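Local coordinates for pertussis toxin-like subunit ArtA (Escherichia coli, PDB 4Z9D), which binds NAD and, as the enzymatic subunit of a pertussis-like toxin, probably transfers its ADP-ribose to trimeric G proteins, at residues Arg83-Tyr89 with Pro158-Asn164; Glu132-Leu136 with Asp147-Thr151. The protein carries 2 engineered substitutions. All blocks are in the same frame, centred on the assembly; numbering follows the deposited sequence.

Overall arrangement
From the N terminus the chain passes through strand 6-11 and, further on, strand 77-83, neighbours in a four-stranded antiparallel sheet. Residues 83-89 then leave that sheet and enter strand 88-90, an edge strand of a three-stranded one. After strand 118-122 the chain returns to the first sheet as strands 130-139 and 144-152, where contact 2 closes a loop of 10 residues, six still in the hairpin's strands. Contact 1 closes a loop of 68 residues when 158-164 reaches back to 83-89, so contact 2 nests inside it. The centres lie 22 Å apart: contact 1 lays the loop after strand 144-152 along the connection between the two sheets, contact 2 completes one edge.

Contact 1 (Arg83-Tyr89 with Pro158-Asn164); sequences RANNIFY and PGSTFVN
An Asx turn within a type I beta turn, Asn85 to Phe88, carries the chain of this ADP-ribosyltransferase-clan fold from strand 77-83 into strand 88-90, and the extended segment 158-164 runs alongside it in the same direction. Asn85 (chi1 p) closes the Asx turn, Ile87 N to OD1 3.2 Å, while Phe88 N donates to Asn85 O at 2.9 Å. CA atoms are nearest at Asn85-Phe162 (4.6 Å) and Asn86-Asn164 (4.5 Å). Thr161 (chi1 p) relays a hydrogen bond: its OG1 accepts from Arg83 NH1 at 2.9 Å and donates to Ala84 O at 2.7 Å. Of the other guanidinium nitrogens, NH2 bonds Val157 O and NE, weakly, Tyr156 OH. Phe162 O receives a weak bond from Asn86 ND2 (3.0 Å, N-H...O angle 123°), and Asn85 O a CA-H...O contact from Val163 CA (3.4 Å, angle at H 162°). Val163 CG1 packs 3.9 Å from Ala84 CB and Phe88 CB; Val163 N donates to Asp5 OD2. Asn164 N donates to Phe88 O at 2.9 Å, and Asn164 OD1 accepts from Gly166 N. Asn164 (chi1 t) places CB over the Tyr89 ring, a CH-pi contact 3.9 Å from the centroid and 23° off the normal.

Contact 2 (Glu132-Leu136 with Asp147-Thr151); sequences EAVEL and DGPGT
Four backbone hydrogen bonds join these two extended segments, whose axes approach to 4.5 Å at 147° between directions. Ala133 and Thr151 form a hydrogen-bonded pair, N to O 2.8 Å each way; Glu135 N then donates to Pro149 O at 3.0 Å, and Gly148 N to Glu135 O at 2.6 Å. Non-hydrogen-bonded pairs are Val134-Gly150 (CA-CA 4.2 Å) and Leu136-Asp147 (4.9 Å); the register slips by one between them, marking a beta bulge. At Gly148 (phi/psi -93/-151) a CB would lie only 2.9 Å from Glu135 O, a clash. Among side-chain van der Waals contacts, Val134 (chi1 t) sets CG1 3.6 Å from Asp147 CB, and Glu135 CB lies 3.9 Å from Pro149 CD. The charged ends turn to neighbours: Glu132 OE1 forms a salt bridge with Arg81 NE; Asp147 OD1 forms one with Arg79 NH2 and its OD2 hydrogen-bonds Tyr61 OH. Ala133 and Thr151 share the face covered by helix 15-21. The arrangement is a bulged antiparallel beta hairpin, with 144-152 as the edge strand of a four-stranded sheet.

Contact 1 (Arg83-Tyr89 with Pro158-Asn164)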
ATOM      1  N   ARG A  83       4.503   2.649  10.265  1.00  7.07           N
ATOM      2  CA  ARG A  83       3.646   2.353  11.403  1.00  5.88           C
ATOM      3  C   ARG A  83       2.193   2.635  11.042  1.00  7.02           C
ATOM      4  O   ARG A  83       1.848   3.728  10.589  1.00  7.72           O
ATOM      5  CB  ARG A  83       4.051   3.158  12.641  1.00  7.95           C
ATOM      6  CG  ARG A  83       3.053   3.037  13.793  1.00  9.00           C
ATOM      7  CD  ARG A  83       3.632   3.605  15.085  1.00  8.59           C
ATOM      8  NE  ARG A  83       3.923   5.032  14.969  1.00  9.29           N
ATOM      9  CZ  ARG A  83       3.001   5.998  14.986  1.00 11.62           C
ATOM     10  NH1 ARG A  83       1.712   5.695  15.103  1.00  8.73           N
ATOM     11  NH2 ARG A  83       3.368   7.269  14.882  1.00 15.19           N
ATOM     12  N   ALA A  84       1.346   1.624  11.199  1.00  8.23           N
ATOM     13  CA  ALA A  84      -0.072   1.767  10.886  1.00  7.76           C
ATOM     14  C   ALA A  84      -0.808   2.332  12.089  1.00  9.58           C
ATOM     15  O   ALA A  84      -0.412   2.102  13.234  1.00 13.86           O
ATOM     16  CB  ALA A  84      -0.682   0.425  10.483  1.00  8.35           C
ATOM     17  N   ASN A  85      -1.855   3.096  11.826  1.00  8.55           N
ATOM     18  CA  ASN A  85      -2.741   3.568  12.892  1.00 10.97           C
ATOM     19  C   ASN A  85      -4.180   3.580  12.377  1.00  8.65           C
ATOM     20  O   ASN A  85      -4.494   2.832  11.454  1.00  6.87           O
ATOM     21  CB  ASN A  85      -2.297   4.937  13.425  1.00 12.88           C
ATOM     22  CG  ASN A  85      -2.219   6.001  12.359  1.00 15.81           C
ATOM     23  OD1 ASN A  85      -2.789   5.869  11.273  1.00 15.02           O
ATOM     24  ND2 ASN A  85      -1.515   7.091  12.675  1.00 14.74           N
ATOM     25  N   ASN A  86      -5.061   4.378  12.982  1.00  8.32           N
ATOM     26  CA  ASN A  86      -6.489   4.284  12.658  1.00  6.22           C
ATOM     27  C   ASN A  86      -6.839   4.820  11.260  1.00  8.81           C
ATOM     28  O   ASN A  86      -7.987   4.760  10.831  1.00  9.19           O
ATOM     29  CB  ASN A  86      -7.332   5.010  13.708  1.00  8.94           C
ATOM     30  CG  ASN A  86      -7.406   4.263  15.037  1.00 13.67           C
ATOM     31  OD1 ASN A  86      -7.950   4.789  16.008  1.00 11.40           O
ATOM     32  ND2 ASN A  86      -6.882   3.034  15.083  1.00  9.84           N
ATOM     33  N   ILE A  87      -5.837   5.349  10.573  1.00 10.09           N
ATOM     34  CA  ILE A  87      -5.945   5.791   9.187  1.00 12.40           C
ATOM     35  C   ILE A  87      -5.943   4.585   8.235  1.00 11.39           C
ATOM     36  O   ILE A  87      -6.407   4.668   7.094  1.00  8.53           O
ATOM     37  CB  ILE A  87      -4.736   6.727   8.839  1.00 18.68           C
ATOM     38  CG1 ILE A  87      -4.687   7.936   9.780  1.00 20.16           C
ATOM     39  CG2 ILE A  87      -4.728   7.162   7.367  1.00 18.33           C
ATOM     40  CD1 ILE A  87      -3.447   8.804   9.593  1.00 22.69           C
ATOM     41  N   PHE A  88      -5.468   3.455   8.752  1.00  6.31           N
ATOM     42  CA  PHE A  88      -5.261   2.229   7.983  1.00  9.37           C
ATOM     43  C   PHE A  88      -6.385   1.243   8.243  1.00  8.58           C
ATOM     44  O   PHE A  88      -6.812   1.067   9.384  1.00  9.93           O
ATOM     45  CB  PHE A  88      -3.916   1.582   8.340  1.00  6.98           C
ATOM     46  CG  PHE A  88      -2.709   2.419   7.980  1.00  8.26           C
ATOM     47  CD1 PHE A  88      -2.441   3.605   8.657  1.00  9.93           C
ATOM     48  CD2 PHE A  88      -1.831   2.002   6.984  1.00  6.74           C
ATOM     49  CE1 PHE A  88      -1.325   4.367   8.358  1.00  8.15           C
ATOM     50  CE2 PHE A  88      -0.708   2.759   6.669  1.00  8.50           C
ATOM     51  CZ  PHE A  88      -0.453   3.946   7.359  1.00  7.08           C
ATOM     52  N   TYR A  89      -6.855   0.598   7.187  1.00  6.45           N
ATOM     53  CA  TYR A  89      -7.935  -0.399   7.272  1.00  7.35           C
ATOM     54  C   TYR A  89      -7.545  -1.678   6.552  1.00  8.62           C
ATOM     55  O   TYR A  89      -7.160  -1.622   5.394  1.00  8.27           O
ATOM     56  CB  TYR A  89      -9.228   0.124   6.631  1.00  7.46           C
ATOM     57  CG  TYR A  89      -9.873   1.306   7.310  1.00  6.98           C
ATOM     58  CD1 TYR A  89      -9.395   2.599   7.117  1.00  8.51           C
ATOM     59  CD2 TYR A  89     -11.009   1.136   8.094  1.00  8.63           C
ATOM     60  CE1 TYR A  89     -10.008   3.686   7.733  1.00 10.86           C
ATOM     61  CE2 TYR A  89     -11.631   2.220   8.706  1.00  6.77           C
ATOM     62  CZ  TYR A  89     -11.127   3.479   8.519  1.00  7.58           C
ATOM     63  OH  TYR A  89     -11.749   4.545   9.125  1.00 17.07           O
ATOM     64  N   PRO A 158       7.753   7.370  17.268  1.00 11.50           N
ATOM     65  CA  PRO A 158       7.482   6.028  17.791  1.00 12.33           C
ATOM     66  C   PRO A 158       6.174   5.955  18.557  1.00 12.42           C
ATOM     67  O   PRO A 158       5.713   6.956  19.103  1.00 15.83           O
ATOM     68  CB  PRO A 158       8.658   5.758  18.740  1.00 16.55           C
ATOM     69  CG  PRO A 158       9.670   6.818  18.461  1.00 20.17           C
ATOM     70  CD  PRO A 158       8.926   7.990  17.911  1.00 15.02           C
ATOM     71  N   GLY A 159       5.593   4.764  18.589  1.00 15.59           N
ATOM     72  CA  GLY A 159       4.417   4.496  19.392  1.00 18.59           C
ATOM     73  C   GLY A 159       3.897   3.115  19.073  1.00 19.16           C
ATOM     74  O   GLY A 159       4.350   2.471  18.120  1.00 16.68           O
ATOM     75  N   SER A 160       2.955   2.647  19.877  1.00 13.98           N
ATOM     76  CA  SER A 160       2.322   1.371  19.611  1.00 15.17           C
ATOM     77  C   SER A 160       0.898   1.680  19.200  1.00 13.44           C
ATOM     78  O   SER A 160       0.072   2.039  20.036  1.00 18.42           O
ATOM     79  CB  SER A 160       2.374   0.458  20.838  1.00 20.05           C
ATOM     80  OG  SER A 160       3.716   0.147  21.174  1.00 20.24           O
ATOM     81  N   THR A 161       0.622   1.558  17.907  1.00 11.07           N
ATOM     82  CA  THR A 161      -0.681   1.917  17.356  1.00 11.96           C
ATOM     83  C   THR A 161      -1.148   0.805  16.425  1.00 10.98           C
ATOM     84  O   THR A 161      -0.354  -0.046  16.032  1.00 10.04           O
ATOM     85  CB  THR A 161      -0.635   3.267  16.599  1.00 12.86           C
ATOM     86  OG1 THR A 161       0.334   3.202  15.548  1.00 12.76           O
ATOM     87  CG2 THR A 161      -0.243   4.401  17.545  1.00 11.14           C
ATOM     88  N   PHE A 162      -2.445   0.798  16.108  1.00 10.39           N
ATOM     89  CA  PHE A 162      -3.092  -0.304  15.379  1.00  8.95           C
ATOM     90  C   PHE A 162      -4.038   0.181  14.289  1.00  8.62           C
ATOM     91  O   PHE A 162      -4.531   1.300  14.351  1.00  7.50           O
ATOM     92  CB  PHE A 162      -3.878  -1.202  16.334  1.00 10.44           C
ATOM     93  CG  PHE A 162      -3.021  -1.884  17.350  1.00 15.42           C
ATOM     94  CD1 PHE A 162      -2.573  -3.186  17.129  1.00 12.58           C
ATOM     95  CD2 PHE A 162      -2.636  -1.224  18.506  1.00 11.39           C
ATOM     96  CE1 PHE A 162      -1.771  -3.828  18.062  1.00 15.31           C
ATOM     97  CE2 PHE A 162      -1.816  -1.856  19.445  1.00 10.65           C
ATOM     98  CZ  PHE A 162      -1.391  -3.166  19.219  1.00 16.24           C
ATOM     99  N   VAL A 163      -4.285  -0.667  13.295  1.00 10.85           N
ATOM    100  CA  VAL A 163      -5.265  -0.352  12.254  1.00  8.11           C
ATOM    101  C   VAL A 163      -6.667  -0.172  12.846  1.00 10.60           C
ATOM    102  O   VAL A 163      -6.958  -0.623  13.952  1.00  9.80           O
ATOM    103  CB  VAL A 163      -5.317  -1.450  11.187  1.00  9.68           C
ATOM    104  CG1 VAL A 163      -3.934  -1.643  10.538  1.00 10.21           C
ATOM    105  CG2 VAL A 163      -5.821  -2.748  11.810  1.00 12.40           C
ATOM    106  N   ASN A 164      -7.534   0.515  12.110  1.00 10.53           N
ATOM    107  CA  ASN A 164      -8.949   0.549  12.440  1.00 11.18           C
ATOM    108  C   ASN A 164      -9.522  -0.811  12.066  1.00 11.35           C
ATOM    109  O   ASN A 164      -9.299  -1.282  10.961  1.00 15.10           O
ATOM    110  CB  ASN A 164      -9.646   1.691  11.674  1.00 10.08           C
ATOM    111  CG  ASN A 164     -11.080   1.907  12.104  1.00  9.54           C
ATOM    112  OD1 ASN A 164     -11.915   1.003  12.017  1.00 11.25           O
ATOM    113  ND2 ASN A 164     -11.385   3.123  12.544  1.00 16.16           N
TER

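Contact 2 (Glu132-Leu136 with Asp147-Thr151)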
ATOM      1  N   GLU A 132      11.433   3.862   7.878  1.00  8.39           N
ATOM      2  CA  GLU A 132      12.658   3.693   7.112  1.00 10.71           C
ATOM      3  C   GLU A 132      12.355   3.390   5.653  1.00  9.64           C
ATOM      4  O   GLU A 132      11.210   3.120   5.276  1.00  7.82           O
ATOM      5  CB  GLU A 132      13.520   2.571   7.732  1.00 11.78           C
ATOM      6  CG  GLU A 132      12.847   1.200   7.717  1.00 10.83           C
ATOM      7  CD  GLU A 132      13.596   0.143   8.528  1.00 17.72           C
ATOM      8  OE1 GLU A 132      13.230  -1.049   8.412  1.00 24.57           O
ATOM      9  OE2 GLU A 132      14.538   0.499   9.277  1.00 24.00           O
ATOM     10  N   ALA A 133      13.389   3.442   4.832  1.00 10.83           N
ATOM     11  CA  ALA A 133      13.259   3.081   3.437  1.00 11.01           C
ATOM     12  C   ALA A 133      14.418   2.186   3.037  1.00 12.48           C
ATOM     13  O   ALA A 133      15.488   2.258   3.626  1.00 13.97           O
ATOM     14  CB  ALA A 133      13.223   4.310   2.571  1.00 12.09           C
ATOM     15  N   VAL A 134      14.178   1.327   2.052  1.00  8.95           N
ATOM     16  CA  VAL A 134      15.237   0.520   1.450  1.00 11.20           C
ATOM     17  C   VAL A 134      15.147   0.638  -0.068  1.00 11.40           C
ATOM     18  O   VAL A 134      14.106   0.312  -0.646  1.00 12.98           O
ATOM     19  CB  VAL A 134      15.117  -0.970   1.856  1.00 12.84           C
ATOM     20  CG1 VAL A 134      16.152  -1.813   1.116  1.00 14.19           C
ATOM     21  CG2 VAL A 134      15.271  -1.130   3.354  1.00 16.17           C
ATOM     22  N   GLU A 135      16.219   1.084  -0.726  1.00 12.48           N
ATOM     23  CA  GLU A 135      16.244   1.093  -2.193  1.00 12.77           C
ATOM     24  C   GLU A 135      16.285  -0.342  -2.682  1.00 13.81           C
ATOM     25  O   GLU A 135      17.083  -1.123  -2.182  1.00 14.73           O
ATOM     26  CB  GLU A 135      17.465   1.841  -2.750  1.00 18.46           C
ATOM     27  CG  GLU A 135      17.835   3.118  -2.029  1.00 30.03           C
ATOM     28  CD  GLU A 135      18.892   3.928  -2.773  1.00 38.66           C
ATOM     29  OE1 GLU A 135      19.368   4.945  -2.212  1.00 37.29           O
ATOM     30  OE2 GLU A 135      19.244   3.548  -3.915  1.00 37.19           O
ATOM     31  N   LEU A 136      15.460  -0.685  -3.664  1.00 12.70           N
ATOM     32  CA  LEU A 136      15.448  -2.053  -4.194  1.00 11.90           C
ATOM     33  C   LEU A 136      16.307  -2.150  -5.443  1.00 16.80           C
ATOM     34  O   LEU A 136      16.305  -1.251  -6.275  1.00 17.53           O
ATOM     35  CB  LEU A 136      14.017  -2.513  -4.498  1.00 12.02           C
ATOM     36  CG  LEU A 136      13.032  -2.534  -3.322  1.00 10.41           C
ATOM     37  CD1 LEU A 136      11.646  -2.950  -3.756  1.00 13.81           C
ATOM     38  CD2 LEU A 136      13.540  -3.465  -2.238  1.00 13.12           C
ATOM     39  N   ASP A 147      17.586  -6.107  -1.626  1.00 14.12           N
ATOM     40  CA  ASP A 147      17.685  -4.858  -0.862  1.00 11.84           C
ATOM     41  C   ASP A 147      18.982  -4.127  -1.159  1.00 17.89           C
ATOM     42  O   ASP A 147      20.064  -4.708  -1.031  1.00 17.86           O
ATOM     43  CB  ASP A 147      17.595  -5.124   0.642  1.00 13.88           C
ATOM     44  CG  ASP A 147      16.216  -5.556   1.087  1.00 19.40           C
ATOM     45  OD1 ASP A 147      15.991  -5.580   2.317  1.00 17.98           O
ATOM     46  OD2 ASP A 147      15.359  -5.856   0.225  1.00 19.17           O
ATOM     47  N   GLY A 148      18.867  -2.862  -1.563  1.00 14.89           N
ATOM     48  CA  GLY A 148      20.014  -1.973  -1.663  1.00 11.62           C
ATOM     49  C   GLY A 148      20.176  -1.183  -0.375  1.00 16.05           C
ATOM     50  O   GLY A 148      19.809  -1.661   0.698  1.00 15.03           O
ATOM     51  N   PRO A 149      20.730   0.034  -0.474  1.00 16.13           N
ATOM     52  CA  PRO A 149      20.993   0.864   0.706  1.00 21.38           C
ATOM     53  C   PRO A 149      19.719   1.197   1.475  1.00 15.29           C
ATOM     54  O   PRO A 149      18.691   1.502   0.864  1.00 16.22           O
ATOM     55  CB  PRO A 149      21.597   2.142   0.116  1.00 23.19           C
ATOM     56  CG  PRO A 149      22.056   1.764  -1.256  1.00 26.55           C
ATOM     57  CD  PRO A 149      21.106   0.706  -1.726  1.00 18.41           C
ATOM     58  N   GLY A 150      19.802   1.173   2.799  1.00 20.22           N
ATOM     59  CA  GLY A 150      18.662   1.523   3.618  1.00 16.16           C
ATOM     60  C   GLY A 150      18.861   2.915   4.173  1.00 19.67           C
ATOM     61  O   GLY A 150      19.995   3.374   4.329  1.00 15.63           O
ATOM     62  N   THR A 151      17.754   3.581   4.491  1.00 12.70           N
ATOM     63  CA  THR A 151      17.799   4.910   5.072  1.00 15.92           C
ATOM     64  C   THR A 151      16.806   4.978   6.220  1.00 16.55           C
ATOM     65  O   THR A 151      15.670   4.545   6.067  1.00 10.85           O
ATOM     66  CB  THR A 151      17.435   5.986   4.037  1.00 19.76           C
ATOM     67  OG1 THR A 151      18.119   5.741   2.799  1.00 27.19           O
ATOM     68  CG2 THR A 151      17.787   7.355   4.559  1.00 23.52           C
TER